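D-alanine--D-alanine ligase (Acinetobacter baumannii ACICU, PDB 5D8D) catalyses the ATP-dependent joining of two D-alanines into the dipeptide D-alanyl-D-alanine, a building block of bacterial peptidoglycan. Local coordinates at residues F7-S18 with N57-R68. Sequence-based numbering, arbitrary orientation.
Sequences FGKVAVLLGGKS and NYDRAFIVLHGR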
loop_
_atom_site.group_PDB
_atom_site.type_symbol
_atom_site.label_atom_id
_atom_site.label_comp_id
_atom_site.label_asym_id
_atom_site.label_seq_id
_atom_site.Cartn_x
_atom_site.Cartn_y
_atom_site.Cartn_z
ATOM N N PHE A 7 4.978 17.511 24.007
ATOM C CA PHE A 7 4.189 17.222 22.783
ATOM C C PHE A 7 3.694 18.435 21.994
ATOM O O PHE A 7 3.253 18.262 20.834
ATOM C CB PHE A 7 2.969 16.344 23.102
ATOM C CG PHE A 7 3.320 15.021 23.727
ATOM C CD1 PHE A 7 3.871 13.998 22.967
ATOM C CD2 PHE A 7 3.086 14.781 25.075
ATOM C CE1 PHE A 7 4.181 12.768 23.549
ATOM C CE2 PHE A 7 3.385 13.558 25.650
ATOM C CZ PHE A 7 3.936 12.554 24.881
ATOM N N GLY A 8 3.725 19.637 22.582
ATOM C CA GLY A 8 3.267 20.812 21.839
ATOM C C GLY A 8 1.803 20.611 21.439
ATOM O O GLY A 8 1.042 20.015 22.201
ATOM N N LYS A 9 1.403 21.088 20.252
ATOM C CA LYS A 9 -0.025 21.080 19.883
ATOM C C LYS A 9 -0.317 19.769 19.211
ATOM O O LYS A 9 0.319 19.476 18.223
ATOM C CB LYS A 9 -0.417 22.253 18.998
ATOM C CG LYS A 9 -0.442 23.572 19.734
ATOM C CD LYS A 9 -1.029 24.709 18.908
ATOM C CE LYS A 9 -2.551 24.716 18.943
ATOM N NZ LYS A 9 -3.103 25.224 17.653
ATOM N N VAL A 10 -1.244 18.962 19.765
ATOM C CA VAL A 10 -1.581 17.698 19.146
ATOM C C VAL A 10 -2.959 17.722 18.584
ATOM O O VAL A 10 -3.862 18.207 19.220
ATOM C CB VAL A 10 -1.201 16.423 19.967
ATOM C CG1 VAL A 10 -0.555 16.726 21.301
ATOM C CG2 VAL A 10 -2.307 15.391 20.019
ATOM N N ALA A 11 -3.089 17.202 17.355
ATOM C CA ALA A 11 -4.377 17.030 16.705
ATOM C C ALA A 11 -4.850 15.597 16.852
ATOM O O ALA A 11 -4.151 14.679 16.451
ATOM C CB ALA A 11 -4.282 17.384 15.238
ATOM N N VAL A 12 -6.031 15.412 17.426
ATOM C CA VAL A 12 -6.657 14.106 17.494
ATOM C C VAL A 12 -7.605 14.017 16.314
ATOM O O VAL A 12 -8.650 14.692 16.278
ATOM C CB VAL A 12 -7.383 13.903 18.805
ATOM C CG1 VAL A 12 -8.130 12.578 18.800
ATOM C CG2 VAL A 12 -6.365 13.922 19.930
ATOM N N LEU A 13 -7.211 13.182 15.359
ATOM C CA LEU A 13 -7.881 13.072 14.082
ATOM C C LEU A 13 -9.015 12.071 14.249
ATOM O O LEU A 13 -8.756 10.914 14.542
ATOM C CB LEU A 13 -6.868 12.634 12.987
ATOM C CG LEU A 13 -6.246 13.530 11.870
ATOM C CD1 LEU A 13 -6.494 15.001 11.993
ATOM C CD2 LEU A 13 -4.761 13.281 11.701
ATOM N N LEU A 14 -10.259 12.512 14.058
ATOM C CA LEU A 14 -11.453 11.729 14.435
ATOM C C LEU A 14 -12.649 11.992 13.509
ATOM O O LEU A 14 -12.748 13.037 12.886
ATOM C CB LEU A 14 -11.852 12.052 15.881
ATOM C CG LEU A 14 -12.763 13.274 16.181
ATOM C CD1 LEU A 14 -13.107 13.379 17.656
ATOM C CD2 LEU A 14 -12.125 14.567 15.767
ATOM N N GLY A 15 -13.576 11.039 13.447
ATOM C CA GLY A 15 -14.763 11.131 12.573
ATOM C C GLY A 15 -14.455 10.698 11.156
ATOM O O GLY A 15 -14.339 9.530 10.862
ATOM N N GLY A 16 -14.308 11.667 10.272
ATOM C CA GLY A 16 -13.869 11.417 8.923
ATOM C C GLY A 16 -15.032 11.072 8.045
ATOM O O GLY A 16 -16.172 11.334 8.395
ATOM N N LYS A 17 -14.717 10.447 6.913
ATOM C CA LYS A 17 -15.668 10.244 5.816
ATOM C C LYS A 17 -16.133 8.792 5.626
ATOM O O LYS A 17 -16.909 8.533 4.724
ATOM C CB LYS A 17 -15.051 10.756 4.509
ATOM C CG LYS A 17 -13.855 9.950 3.971
ATOM C CD LYS A 17 -13.297 10.628 2.738
ATOM C CE LYS A 17 -11.897 10.133 2.386
ATOM N NZ LYS A 17 -11.365 11.028 1.321
ATOM N N SER A 18 -15.666 7.858 6.454
ATOM C CA SER A 18 -15.975 6.449 6.269
ATOM C C SER A 18 -17.315 5.962 6.892
ATOM O O SER A 18 -17.987 6.656 7.649
ATOM C CB SER A 18 -14.826 5.606 6.788
ATOM O OG SER A 18 -14.850 5.480 8.179
ATOM N N ASN A 57 -1.042 23.689 11.499
ATOM C CA ASN A 57 -1.115 24.322 12.835
ATOM C C ASN A 57 -0.768 23.415 14.051
ATOM O O ASN A 57 -0.927 23.844 15.182
ATOM C CB ASN A 57 -2.520 24.895 13.032
ATOM C CG ASN A 57 -2.879 25.961 12.006
ATOM O OD1 ASN A 57 -2.220 26.987 11.911
ATOM N ND2 ASN A 57 -3.911 25.704 11.214
ATOM N N TYR A 58 -0.286 22.185 13.826
ATOM C CA TYR A 58 -0.029 21.229 14.892
ATOM C C TYR A 58 1.373 20.634 14.816
ATOM O O TYR A 58 1.959 20.504 13.754
ATOM C CB TYR A 58 -1.083 20.100 14.863
ATOM C CG TYR A 58 -2.464 20.621 15.134
ATOM C CD1 TYR A 58 -2.919 20.818 16.431
ATOM C CD2 TYR A 58 -3.282 20.990 14.096
ATOM C CE1 TYR A 58 -4.187 21.333 16.683
ATOM C CE2 TYR A 58 -4.540 21.529 14.326
ATOM C CZ TYR A 58 -4.988 21.699 15.615
ATOM O OH TYR A 58 -6.245 22.205 15.783
ATOM N N ASP A 59 1.892 20.272 15.978
ATOM C CA ASP A 59 3.181 19.636 16.090
ATOM C C ASP A 59 3.162 18.140 15.823
ATOM O O ASP A 59 4.215 17.575 15.522
ATOM C CB ASP A 59 3.774 19.939 17.449
ATOM C CG ASP A 59 4.110 21.402 17.602
ATOM O OD1 ASP A 59 5.061 21.842 16.924
ATOM O OD2 ASP A 59 3.418 22.125 18.359
ATOM N N ARG A 60 1.986 17.501 15.895
ATOM C CA ARG A 60 1.853 16.053 15.665
ATOM C C ARG A 60 0.387 15.644 15.677
ATOM O O ARG A 60 -0.461 16.420 16.100
ATOM C CB ARG A 60 2.638 15.217 16.722
ATOM C CG ARG A 60 2.062 15.172 18.143
ATOM C CD ARG A 60 3.044 15.462 19.274
ATOM N NE ARG A 60 4.342 14.911 18.974
ATOM C CZ ARG A 60 5.479 15.579 18.812
ATOM N NH1 ARG A 60 5.580 16.880 19.016
ATOM N NH2 ARG A 60 6.555 14.894 18.474
ATOM N N ALA A 61 0.114 14.407 15.253
ATOM C CA ALA A 61 -1.218 13.903 15.149
ATOM C C ALA A 61 -1.374 12.526 15.791
ATOM O O ALA A 61 -0.520 11.658 15.632
ATOM C CB ALA A 61 -1.610 13.842 13.686
ATOM N N PHE A 62 -2.515 12.333 16.451
ATOM C CA PHE A 62 -2.942 11.035 17.017
ATOM C C PHE A 62 -4.092 10.598 16.131
ATOM O O PHE A 62 -5.128 11.274 16.136
ATOM C CB PHE A 62 -3.429 11.220 18.477
ATOM C CG PHE A 62 -3.619 9.946 19.235
ATOM C CD1 PHE A 62 -4.470 8.960 18.788
ATOM C CD2 PHE A 62 -2.967 9.743 20.440
ATOM C CE1 PHE A 62 -4.625 7.777 19.498
ATOM C CE2 PHE A 62 -3.117 8.558 21.147
ATOM C CZ PHE A 62 -3.951 7.581 20.678
ATOM N N ILE A 63 -3.925 9.504 15.377
ATOM C CA ILE A 63 -4.906 9.110 14.351
ATOM C C ILE A 63 -5.843 8.047 14.911
ATOM O O ILE A 63 -5.427 6.991 15.380
ATOM C CB ILE A 63 -4.260 8.536 13.078
ATOM C CG1 ILE A 63 -3.311 9.569 12.415
ATOM C CG2 ILE A 63 -5.344 8.101 12.090
ATOM C CD1 ILE A 63 -2.440 9.015 11.316
ATOM N N VAL A 64 -7.132 8.326 14.820
ATOM C CA VAL A 64 -8.132 7.417 15.307
ATOM C C VAL A 64 -9.339 7.512 14.360
ATOM O O VAL A 64 -10.498 7.357 14.761
ATOM C CB VAL A 64 -8.320 7.763 16.794
ATOM C CG1 VAL A 64 -9.562 8.575 17.076
ATOM C CG2 VAL A 64 -8.159 6.556 17.659
ATOM N N LEU A 65 -9.015 7.697 13.069
ATOM C CA LEU A 65 -9.960 7.613 11.954
ATOM C C LEU A 65 -10.029 6.169 11.510
ATOM O O LEU A 65 -9.080 5.666 10.976
ATOM C CB LEU A 65 -9.448 8.429 10.760
ATOM C CG LEU A 65 -9.395 9.935 10.902
ATOM C CD1 LEU A 65 -8.494 10.570 9.856
ATOM C CD2 LEU A 65 -10.803 10.502 10.800
ATOM N N HIS A 66 -11.161 5.513 11.685
ATOM C CA HIS A 66 -11.297 4.149 11.245
ATOM C C HIS A 66 -11.855 4.105 9.824
ATOM O O HIS A 66 -12.684 4.950 9.432
ATOM C CB HIS A 66 -12.185 3.373 12.199
ATOM C CG HIS A 66 -11.836 3.577 13.624
ATOM N ND1 HIS A 66 -10.617 3.218 14.145
ATOM C CD2 HIS A 66 -12.521 4.142 14.636
ATOM C CE1 HIS A 66 -10.574 3.522 15.426
ATOM N NE2 HIS A 66 -11.715 4.092 15.748
ATOM N N GLY A 67 -11.390 3.100 9.078
ATOM C CA GLY A 67 -11.843 2.828 7.720
ATOM C C GLY A 67 -11.281 3.765 6.650
ATOM O O GLY A 67 -10.285 4.456 6.848
ATOM N N ARG A 68 -11.973 3.772 5.520
ATOM C CA ARG A 68 -11.601 4.488 4.307
ATOM C C ARG A 68 -11.259 5.925 4.667
ATOM O O ARG A 68 -11.990 6.601 5.369
ATOM C CB ARG A 68 -12.735 4.325 3.265
ATOM C CG ARG A 68 -12.792 5.198 1.997
ATOM C CD ARG A 68 -13.742 6.391 2.182
ATOM N NE ARG A 68 -14.763 6.573 1.136
ATOM C CZ ARG A 68 -14.668 7.382 0.069
ATOM N NH1 ARG A 68 -13.566 8.107 -0.191
ATOM N NH2 ARG A 68 -15.700 7.450 -0.782
HETATM O O HOH W 1 -1.072 27.137 16.214
#
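Ala11 and Leu13 pair in parallel with Ala61 and Ile63, joining strands 9-13 and 60-63 in the Rossmann-like N-terminal domain. The amides of Ala11 and Leu13 donate to the carbonyls of Arg60 and Phe62, while Phe62 N returns a 2.9 Å bond to Ala11 O, and Val64 N donates to Leu13 O. The alternate residues Val10, Val12 and Leu14 turn their backbone bonds to strand 41-45, so strand 9-13 is bonded along both edges.

Where the pairing begins, the Asp59 carboxylate replaces a strand carbonyl: OD2 takes the Lys9 amide at 3.0 Å, almost straight (179°), on its anti lone pair, and Asp59 N donates back to Lys9 O. Gly8 suits the turn, with positive phi and no CB to collide with OD2. The Arg60 chain folds back at its third torsion (chi3 -37°), and NH1 donates to Phe7 O from above the carbonyl plane, at 3.3 Å, while NE bonds Thr303 OG1. The small Ala11 CB sits over one face of Tyr58, 3.8 Å from the ring centroid, and Tyr58 OH bonds Glu43.

Beyond the strands, the chain turns through Gly15 and Gly16, also at positive phi; a CB on Gly16 would collide with Leu65 CD2. Ser18 OG hydrogen-bonds both Glu20 OE2 and, at 2.6 Å, His66 O.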